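Local structure of coat protein (Sulfolobus turreted icosahedral virus, 2BBD) at residues E232-I237 / E294-L299; T243-V248 / K277-D282; V202-P207 / P289-E294. The protein builds the icosahedral shell of an archaeal virus as its major capsid protein, whose structure points to common ancestry with eukaryotic and bacterial viruses. One frame throughout, in Å; residues are numbered along the deposited sequence.

How the contacts relate
All three contacts reach one four-stranded antiparallel sheet of the second half of the chain, in the order 200-204, 293-299, 230-237, 243-249. Contact 1 is the central pair of that sheet, mostly buried and joined by backbone hydrogen bonds. Contact 3 shares Glu294 with it and lies on the other side of strand 293-299, where strand 200-204 runs out into a loop; it is partly buried, and waters bridge what strand bonding does not. Contact 2, nearer the surface, ties the other border strand, 243-249, to the facing sheet: it meets irregular chain 277-282 through aliphatic groups on aromatic rings, with one water between the two segments.

Contact 1: E232-I237 / E294-L299; sequences EYELKI and EYDLAL
Tyr233 fills the hollow between Leu297 and Tyr295 with its ring. Leu297 CD2 is the bump at the ring edge, near its plane and 3.6 Å from Tyr233 CD1. Tyr233 OH comes 3.6 Å from Tyr295 CB, and Tyr233 CE1 lies 3.9 Å from Tyr295 CD1. The two tyrosine side chains cross at about a right angle: CG of Tyr233 stands anti to its backbone N (chi1 171°), whereas CG of Tyr295 sits between N and the carbonyl carbon (chi1 82°), and that ring leads off toward Val305, Ser307 and Tyr309 of strand 303-313. Leu235 presses CD1 against the backbone, 3.3 Å from Glu294 O.

Strands 230-237 and 293-299 are antiparallel, their segment axes at 156°, and backbone N-H groups of Glu234, Lys236, Glu294 and Asp296 bond across. Strand order and connectivity match the E and H strands in the CHEF sheet of a viral jelly roll; Tyr233, Tyr295 and Leu297 meet strands 210-219 and 303-313 of the opposing sheet, Tyr233 OH being hydrogen-bonded to Gln214.

The other face is mostly polar. Glu234 and Asp296 cross obliquely, with Glu234 OE2 3.8 Å from Asp296 OD1 and their carboxylate planes nearly perpendicular. Glu234 OE2 lies close to the carboxylate of Asp244, a like charge. Within the second strand Glu294 OE2 lies only 2.8 Å from Asp296 OD1, two acceptors with no hydrogen bond between them; such crowding could raise the pKa of one acid. Glu294 OE1 is hydrogen-bonded to His201. Extended Lys236 runs alongside Glu294, pointing the same way, with Lys236 CD 3.8 Å from Glu294 OE2.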
loop_
_atom_site.group_PDB
_atom_site.type_symbol
_atom_site.label_atom_id
_atom_site.label_comp_id
_atom_site.label_asym_id
_atom_site.label_seq_id
_atom_site.Cartn_x
_atom_site.Cartn_y
_atom_site.Cartn_z
ATOM N N GLU A 232 -3.336 19.735 -9.744
ATOM C CA GLU A 232 -2.699 20.352 -8.588
ATOM C C GLU A 232 -3.002 19.596 -7.296
ATOM O O GLU A 232 -4.111 19.089 -7.114
ATOM C CB GLU A 232 -3.191 21.797 -8.446
ATOM C CG GLU A 232 -2.467 22.630 -7.398
ATOM C CD GLU A 232 -1.267 23.374 -7.968
ATOM O OE1 GLU A 232 -1.264 23.660 -9.189
ATOM O OE2 GLU A 232 -0.332 23.691 -7.197
ATOM N N TYR A 233 -2.011 19.543 -6.408
ATOM C CA TYR A 233 -2.139 18.880 -5.111
ATOM C C TYR A 233 -1.816 19.903 -4.033
ATOM O O TYR A 233 -0.878 20.686 -4.165
ATOM C CB TYR A 233 -1.164 17.704 -4.985
ATOM C CG TYR A 233 -1.108 17.120 -3.587
ATOM C CD1 TYR A 233 -1.950 16.074 -3.210
ATOM C CD2 TYR A 233 -0.222 17.630 -2.631
ATOM C CE1 TYR A 233 -1.913 15.547 -1.918
ATOM C CE2 TYR A 233 -0.180 17.110 -1.331
ATOM C CZ TYR A 233 -1.025 16.071 -0.987
ATOM O OH TYR A 233 -0.986 15.552 0.283
ATOM N N GLU A 234 -2.579 19.872 -2.950
ATOM C CA GLU A 234 -2.382 20.827 -1.876
ATOM C C GLU A 234 -2.561 20.194 -0.495
ATOM O O GLU A 234 -3.562 19.521 -0.242
ATOM C CB GLU A 234 -3.389 21.963 -2.060
ATOM C CG GLU A 234 -3.161 23.201 -1.221
ATOM C CD GLU A 234 -4.259 24.237 -1.442
ATOM O OE1 GLU A 234 -4.766 24.336 -2.580
ATOM O OE2 GLU A 234 -4.610 24.951 -0.481
ATOM N N LEU A 235 -1.574 20.395 0.377
ATOM C CA LEU A 235 -1.632 19.901 1.750
ATOM C C LEU A 235 -1.733 21.173 2.580
ATOM O O LEU A 235 -0.789 21.972 2.633
ATOM C CB LEU A 235 -0.367 19.128 2.129
ATOM C CG LEU A 235 -0.458 18.514 3.531
ATOM C CD1 LEU A 235 -1.555 17.444 3.545
ATOM C CD2 LEU A 235 0.891 17.919 3.946
ATOM N N LYS A 236 -2.873 21.362 3.231
ATOM C CA LYS A 236 -3.099 22.582 3.990
ATOM C C LYS A 236 -3.501 22.409 5.452
ATOM O O LYS A 236 -4.295 21.527 5.793
ATOM C CB LYS A 236 -4.165 23.407 3.256
ATOM C CG LYS A 236 -4.544 24.733 3.890
ATOM C CD LYS A 236 -5.704 25.348 3.109
ATOM C CE LYS A 236 -6.107 26.712 3.645
ATOM N NZ LYS A 236 -7.268 27.277 2.876
ATOM N N ILE A 237 -2.939 23.263 6.305
ATOM C CA ILE A 237 -3.249 23.261 7.731
ATOM C C ILE A 237 -4.485 24.145 7.843
ATOM O O ILE A 237 -4.423 25.339 7.553
ATOM C CB ILE A 237 -2.103 23.901 8.573
ATOM C CG1 ILE A 237 -0.765 23.224 8.262
ATOM C CG2 ILE A 237 -2.413 23.778 10.067
ATOM C CD1 ILE A 237 -0.742 21.736 8.515
ATOM N N GLU A 294 -5.634 18.786 5.787
ATOM C CA GLU A 294 -6.370 18.202 4.676
ATOM C C GLU A 294 -5.499 18.138 3.433
ATOM O O GLU A 294 -4.505 18.862 3.321
ATOM C CB GLU A 294 -7.582 19.077 4.348
ATOM C CG GLU A 294 -7.196 20.547 4.124
ATOM C CD GLU A 294 -8.284 21.390 3.477
ATOM O OE1 GLU A 294 -9.486 21.122 3.705
ATOM O OE2 GLU A 294 -7.933 22.342 2.746
ATOM N N TYR A 295 -5.858 17.256 2.506
ATOM C CA TYR A 295 -5.148 17.205 1.237
ATOM C C TYR A 295 -6.235 17.541 0.214
ATOM O O TYR A 295 -7.378 17.090 0.333
ATOM C CB TYR A 295 -4.474 15.841 1.002
ATOM C CG TYR A 295 -5.326 14.716 0.457
ATOM C CD1 TYR A 295 -5.505 14.554 -0.912
ATOM C CD2 TYR A 295 -5.888 13.766 1.314
ATOM C CE1 TYR A 295 -6.218 13.469 -1.421
ATOM C CE2 TYR A 295 -6.597 12.683 0.818
ATOM C CZ TYR A 295 -6.760 12.539 -0.546
ATOM O OH TYR A 295 -7.478 11.473 -1.036
ATOM N N ASP A 296 -5.883 18.386 -0.751
ATOM C CA ASP A 296 -6.824 18.849 -1.764
ATOM C C ASP A 296 -6.324 18.580 -3.173
ATOM O O ASP A 296 -5.118 18.514 -3.417
ATOM C CB ASP A 296 -7.043 20.358 -1.607
ATOM C CG ASP A 296 -7.262 20.774 -0.161
ATOM O OD1 ASP A 296 -6.765 21.851 0.226
ATOM O OD2 ASP A 296 -7.937 20.033 0.585
ATOM N N LEU A 297 -7.260 18.446 -4.103
ATOM C CA LEU A 297 -6.900 18.201 -5.487
ATOM C C LEU A 297 -7.689 19.055 -6.473
ATOM O O LEU A 297 -8.812 19.474 -6.201
ATOM C CB LEU A 297 -7.107 16.727 -5.843
ATOM C CG LEU A 297 -6.273 15.650 -5.141
ATOM C CD1 LEU A 297 -6.761 14.275 -5.608
ATOM C CD2 LEU A 297 -4.781 15.833 -5.447
ATOM N N ALA A 298 -7.063 19.324 -7.613
ATOM C CA ALA A 298 -7.697 20.059 -8.693
ATOM C C ALA A 298 -7.826 18.992 -9.761
ATOM O O ALA A 298 -6.819 18.432 -10.200
ATOM C CB ALA A 298 -6.802 21.195 -9.183
ATOM N N LEU A 299 -9.057 18.703 -10.175
ATOM C CA LEU A 299 -9.289 17.668 -11.178
ATOM C C LEU A 299 -9.997 18.152 -12.441
ATOM O O LEU A 299 -10.930 18.942 -12.367
ATOM C CB LEU A 299 -10.112 16.528 -10.565
ATOM C CG LEU A 299 -9.588 15.870 -9.289
ATOM C CD1 LEU A 299 -10.601 14.842 -8.802
ATOM C CD2 LEU A 299 -8.247 15.220 -9.554
#

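Contact 2: T243-V248 / K277-D282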
loop_
_atom_site.group_PDB
_atom_site.type_symbol
_atom_site.label_atom_id
_atom_site.label_comp_id
_atom_site.label_asym_id
_atom_site.label_seq_id
_atom_site.Cartn_x
_atom_site.Cartn_y
_atom_site.Cartn_z
ATOM N N THR A 243 -2.824 27.612 6.513
ATOM C CA THR A 243 -1.484 27.633 5.940
ATOM C C THR A 243 -1.129 26.418 5.088
ATOM O O THR A 243 -1.109 25.283 5.574
ATOM C CB THR A 243 -0.428 27.742 7.046
ATOM O OG1 THR A 243 -0.726 28.870 7.877
ATOM C CG2 THR A 243 0.958 27.907 6.445
ATOM N N ASP A 244 -0.836 26.665 3.815
ATOM C CA ASP A 244 -0.451 25.602 2.896
ATOM C C ASP A 244 0.924 25.107 3.297
ATOM O O ASP A 244 1.787 25.902 3.653
ATOM C CB ASP A 244 -0.363 26.126 1.458
ATOM C CG ASP A 244 -1.707 26.150 0.747
ATOM O OD1 ASP A 244 -1.780 26.732 -0.359
ATOM O OD2 ASP A 244 -2.686 25.581 1.277
ATOM N N LYS A 245 1.124 23.795 3.248
ATOM C CA LYS A 245 2.419 23.202 3.562
ATOM C C LYS A 245 2.946 22.622 2.254
ATOM O O LYS A 245 4.152 22.445 2.060
ATOM C CB LYS A 245 2.269 22.098 4.609
ATOM C CG LYS A 245 1.994 22.617 6.012
ATOM C CD LYS A 245 3.133 23.509 6.508
ATOM C CE LYS A 245 4.458 22.760 6.550
ATOM N NZ LYS A 245 5.559 23.572 7.144
ATOM N N ILE A 246 2.014 22.325 1.357
ATOM C CA ILE A 246 2.348 21.795 0.048
ATOM C C ILE A 246 1.329 22.313 -0.958
ATOM O O ILE A 246 0.120 22.234 -0.736
ATOM C CB ILE A 246 2.319 20.252 0.012
ATOM C CG1 ILE A 246 3.144 19.673 1.161
ATOM C CG2 ILE A 246 2.885 19.769 -1.321
ATOM C CD1 ILE A 246 3.163 18.153 1.201
ATOM N N LYS A 247 1.837 22.862 -2.053
ATOM C CA LYS A 247 1.014 23.399 -3.132
ATOM C C LYS A 247 1.863 23.164 -4.373
ATOM O O LYS A 247 2.821 23.899 -4.633
ATOM C CB LYS A 247 0.776 24.893 -2.932
ATOM C CG LYS A 247 -0.157 25.507 -3.953
ATOM C CD LYS A 247 -1.591 25.066 -3.729
ATOM C CE LYS A 247 -2.505 25.694 -4.763
ATOM N NZ LYS A 247 -2.352 27.175 -4.796
ATOM N N VAL A 248 1.521 22.130 -5.130
ATOM C CA VAL A 248 2.305 21.772 -6.302
ATOM C C VAL A 248 1.428 21.280 -7.434
ATOM O O VAL A 248 0.288 20.877 -7.214
ATOM C CB VAL A 248 3.328 20.650 -5.928
ATOM C CG1 VAL A 248 4.059 20.146 -7.159
ATOM C CG2 VAL A 248 4.318 21.175 -4.906
ATOM N N LYS A 277 9.854 15.618 2.658
ATOM C CA LYS A 277 10.340 16.565 1.662
ATOM C C LYS A 277 9.676 17.929 1.838
ATOM O O LYS A 277 10.051 18.897 1.178
ATOM C CB LYS A 277 10.056 16.054 0.244
ATOM C CG LYS A 277 10.897 14.872 -0.203
ATOM C CD LYS A 277 10.532 14.495 -1.626
ATOM C CE LYS A 277 11.272 13.260 -2.113
ATOM N NZ LYS A 277 12.741 13.468 -2.238
ATOM N N TYR A 278 8.686 17.999 2.719
ATOM C CA TYR A 278 7.973 19.247 2.956
ATOM C C TYR A 278 7.903 19.599 4.437
ATOM O O TYR A 278 7.454 20.678 4.812
ATOM C CB TYR A 278 6.561 19.170 2.372
ATOM C CG TYR A 278 6.538 18.917 0.888
ATOM C CD1 TYR A 278 6.654 17.625 0.374
ATOM C CD2 TYR A 278 6.418 19.976 -0.012
ATOM C CE1 TYR A 278 6.650 17.397 -1.004
ATOM C CE2 TYR A 278 6.417 19.759 -1.384
ATOM C CZ TYR A 278 6.533 18.472 -1.873
ATOM O OH TYR A 278 6.553 18.270 -3.229
ATOM N N PHE A 279 8.335 18.669 5.277
ATOM C CA PHE A 279 8.364 18.877 6.718
ATOM C C PHE A 279 9.749 18.426 7.145
ATOM O O PHE A 279 10.453 17.789 6.366
ATOM C CB PHE A 279 7.319 18.013 7.431
ATOM C CG PHE A 279 5.903 18.461 7.223
ATOM C CD1 PHE A 279 5.193 18.075 6.093
ATOM C CD2 PHE A 279 5.270 19.263 8.174
ATOM C CE1 PHE A 279 3.874 18.474 5.911
ATOM C CE2 PHE A 279 3.949 19.674 8.004
ATOM C CZ PHE A 279 3.248 19.277 6.870
ATOM N N ASN A 280 10.158 18.756 8.363
ATOM C CA ASN A 280 11.466 18.314 8.820
ATOM C C ASN A 280 11.232 16.929 9.409
ATOM O O ASN A 280 10.889 16.788 10.583
ATOM C CB ASN A 280 12.031 19.272 9.867
ATOM C CG ASN A 280 13.441 18.903 10.282
ATOM O OD1 ASN A 280 13.643 18.057 11.156
ATOM N ND2 ASN A 280 14.432 19.523 9.640
ATOM N N GLY A 281 11.405 15.911 8.570
ATOM C CA GLY A 281 11.165 14.544 8.998
ATOM C C GLY A 281 9.752 14.178 8.581
ATOM O O GLY A 281 9.132 14.913 7.813
ATOM N N ASP A 282 9.230 13.063 9.084
ATOM C CA ASP A 282 7.880 12.646 8.728
ATOM C C ASP A 282 6.863 13.496 9.463
ATOM O O ASP A 282 7.179 14.135 10.465
ATOM C CB ASP A 282 7.645 11.176 9.083
ATOM C CG ASP A 282 8.617 10.246 8.397
ATOM O OD1 ASP A 282 8.889 10.440 7.193
ATOM O OD2 ASP A 282 9.101 9.311 9.064
HETATM O O HOH W 1 7.893 22.371 7.116
#
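The backbones of Ile246 and Tyr278 stay apart, 6.8 Å from CA to CA, too far for strand pairing, and the chain turns a corner at Lys245, which forms a classic beta bulge with Ile246 opposite Leu235. Side chains span the gap. Ile246 lies across the Tyr278 ring at about a right angle: its CD1 is over one face, 3.8 Å from the ring centroid and 26° off the normal, a CH-pi contact offset toward the rim. Ile246 CG2 lies over the hydroxyl-side rim of the same face, 3.5 Å from Tyr278 CE2. Val248 CG2 lies 4.0 Å from Tyr278 OH, which is hydrogen-bonded to Glu256.

Lys245 crosses Phe279 at about a right angle with its aliphatic chain. Bends at chi2 and chi3 (-61° and -60°) fold it across the ring, putting CE over the face, 3.4 Å from Phe279 CE2. A water accepts from Lys245 NZ at 2.6 Å and donates to Tyr278 O at 2.9 Å.

The contact joins the jelly roll's F strand (243-249, CHEF sheet) to the irregular part of its G strand (270-284, BIDG sheet), at the border of each sheet within this chain; Leu253 of helix 250-261 packs on Tyr278.

Contact 3: V202-P207 / P289-E294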
loop_
_atom_site.group_PDB
_atom_site.type_symbol
_atom_site.label_atom_id
_atom_site.label_comp_id
_atom_site.label_asym_id
_atom_site.label_seq_id
_atom_site.Cartn_x
_atom_site.Cartn_y
_atom_site.Cartn_z
ATOM N N VAL A 202 -10.389 17.107 -0.226
ATOM C CA VAL A 202 -10.622 15.690 -0.463
ATOM C C VAL A 202 -10.900 15.018 0.894
ATOM O O VAL A 202 -11.970 14.447 1.105
ATOM C CB VAL A 202 -9.401 15.025 -1.113
ATOM C CG1 VAL A 202 -9.698 13.556 -1.385
ATOM C CG2 VAL A 202 -9.042 15.754 -2.407
ATOM N N ALA A 203 -9.940 15.106 1.812
ATOM C CA ALA A 203 -10.088 14.512 3.140
ATOM C C ALA A 203 -9.116 15.110 4.150
ATOM O O ALA A 203 -8.186 15.831 3.785
ATOM C CB ALA A 203 -9.868 12.991 3.064
ATOM N N TYR A 204 -9.345 14.803 5.426
ATOM C CA TYR A 204 -8.466 15.253 6.507
ATOM C C TYR A 204 -7.620 14.053 6.898
ATOM O O TYR A 204 -8.080 12.915 6.814
ATOM C CB TYR A 204 -9.273 15.690 7.734
ATOM C CG TYR A 204 -10.100 16.943 7.543
ATOM C CD1 TYR A 204 -9.500 18.203 7.474
ATOM C CD2 TYR A 204 -11.487 16.865 7.435
ATOM C CE1 TYR A 204 -10.270 19.358 7.298
ATOM C CE2 TYR A 204 -12.261 18.002 7.262
ATOM C CZ TYR A 204 -11.651 19.244 7.191
ATOM O OH TYR A 204 -12.435 20.361 6.993
ATOM N N LEU A 205 -6.379 14.297 7.296
ATOM C CA LEU A 205 -5.525 13.200 7.736
ATOM C C LEU A 205 -5.874 12.990 9.203
ATOM O O LEU A 205 -5.901 13.946 9.976
ATOM C CB LEU A 205 -4.043 13.563 7.633
ATOM C CG LEU A 205 -3.479 14.115 6.325
ATOM C CD1 LEU A 205 -1.976 13.887 6.324
ATOM C CD2 LEU A 205 -4.125 13.442 5.128
ATOM N N GLN A 206 -6.157 11.756 9.593
ATOM C CA GLN A 206 -6.490 11.506 10.986
ATOM C C GLN A 206 -5.246 11.523 11.847
ATOM O O GLN A 206 -4.168 11.126 11.413
ATOM C CB GLN A 206 -7.191 10.165 11.141
ATOM C CG GLN A 206 -6.377 8.999 10.650
ATOM C CD GLN A 206 -7.118 7.689 10.806
ATOM O OE1 GLN A 206 -7.274 7.176 11.918
ATOM N NE2 GLN A 206 -7.595 7.146 9.691
ATOM N N PRO A 207 -5.374 12.007 13.085
ATOM C CA PRO A 207 -4.226 12.051 13.986
ATOM C C PRO A 207 -4.054 10.662 14.607
ATOM O O PRO A 207 -4.853 9.765 14.346
ATOM C CB PRO A 207 -4.646 13.097 15.008
ATOM C CG PRO A 207 -6.110 12.820 15.148
ATOM C CD PRO A 207 -6.555 12.636 13.702
ATOM N N PRO A 289 -4.622 17.459 16.802
ATOM C CA PRO A 289 -6.084 17.557 16.855
ATOM C C PRO A 289 -6.644 16.964 15.566
ATOM O O PRO A 289 -5.929 16.864 14.567
ATOM C CB PRO A 289 -6.335 19.068 16.926
ATOM C CG PRO A 289 -5.050 19.627 17.458
ATOM C CD PRO A 289 -4.018 18.800 16.752
ATOM N N SER A 290 -7.913 16.579 15.574
ATOM C CA SER A 290 -8.514 16.011 14.380
ATOM C C SER A 290 -8.949 17.131 13.433
ATOM O O SER A 290 -9.102 18.278 13.849
ATOM C CB SER A 290 -9.716 15.148 14.761
ATOM O OG SER A 290 -10.729 15.936 15.359
ATOM N N ASP A 291 -9.126 16.796 12.158
ATOM C CA ASP A 291 -9.552 17.764 11.150
ATOM C C ASP A 291 -8.691 19.022 11.103
ATOM O O ASP A 291 -9.209 20.133 10.976
ATOM C CB ASP A 291 -11.004 18.153 11.407
ATOM C CG ASP A 291 -11.917 16.955 11.446
ATOM O OD1 ASP A 291 -13.087 17.105 11.854
ATOM O OD2 ASP A 291 -11.461 15.859 11.058
ATOM N N SER A 292 -7.379 18.853 11.191
ATOM C CA SER A 292 -6.479 19.995 11.174
ATOM C C SER A 292 -5.642 20.085 9.905
ATOM O O SER A 292 -5.162 21.159 9.545
ATOM C CB SER A 292 -5.569 19.947 12.398
ATOM O OG SER A 292 -6.343 20.008 13.584
ATOM N N ILE A 293 -5.457 18.956 9.232
ATOM C CA ILE A 293 -4.684 18.938 8.000
ATOM C C ILE A 293 -5.461 18.162 6.947
ATOM O O ILE A 293 -5.904 17.039 7.183
ATOM C CB ILE A 293 -3.300 18.295 8.210
ATOM C CG1 ILE A 293 -2.593 18.964 9.396
ATOM C CG2 ILE A 293 -2.457 18.470 6.954
ATOM C CD1 ILE A 293 -1.182 18.442 9.667
ATOM N N GLU A 294 -5.634 18.786 5.787
ATOM C CA GLU A 294 -6.370 18.202 4.676
ATOM C C GLU A 294 -5.499 18.138 3.433
ATOM O O GLU A 294 -4.505 18.862 3.321
ATOM C CB GLU A 294 -7.582 19.077 4.348
ATOM C CG GLU A 294 -7.196 20.547 4.124
ATOM C CD GLU A 294 -8.284 21.390 3.477
ATOM O OE1 GLU A 294 -9.486 21.122 3.705
ATOM O OE2 GLU A 294 -7.933 22.342 2.746
HETATM O O HOH W 2 -8.526 14.073 11.213
HETATM O O HOH W 3 -5.960 16.623 10.749
#
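The ring of Tyr204 carries Asp291 over one face: Asp291 CB lies 4.0 Å from the ring centroid and 6° off the normal, a CH-pi contact, and the Asp291 carboxylate stacks at 28° to the ring plane. At the edge, in plane, is Ile293 O. Glu294 CB approaches obliquely, 3.8 Å from Tyr204 CD1, and the ring of His201 also meets that of Tyr204. A chi1 of -68° puts Tyr204 CG beside its backbone N, where it faces Asp291 CA.

Tyr204 and Glu294 are a non-hydrogen-bonded antiparallel pair. Next to it Leu205 N donates to Ile293 O at 2.8 Å, nearly along the C=O axis; after this bond the chains part and water takes over. One water donates to Leu205 O at 2.9 Å and accepts from Asp291 N at the same distance. The other donates to Leu205 O at 2.8 Å and accepts from Ser292 N at 2.7 Å. One carbonyl is held by two bridges to consecutive amides of the loop. Pro207 packs its ring on Ser290, with Pro207 CD 4.0 Å from Ser290 CA.

The pairing is that of the C and H strands of the jelly roll. Strand 200-204 is the border of its sheet within this chain, with a classic beta bulge at Val202 and Ala203 opposite Tyr295; these two touch Thr190 of strand 182-193, while Ile293 packs on Leu235 and Ile237 of strand 230-237.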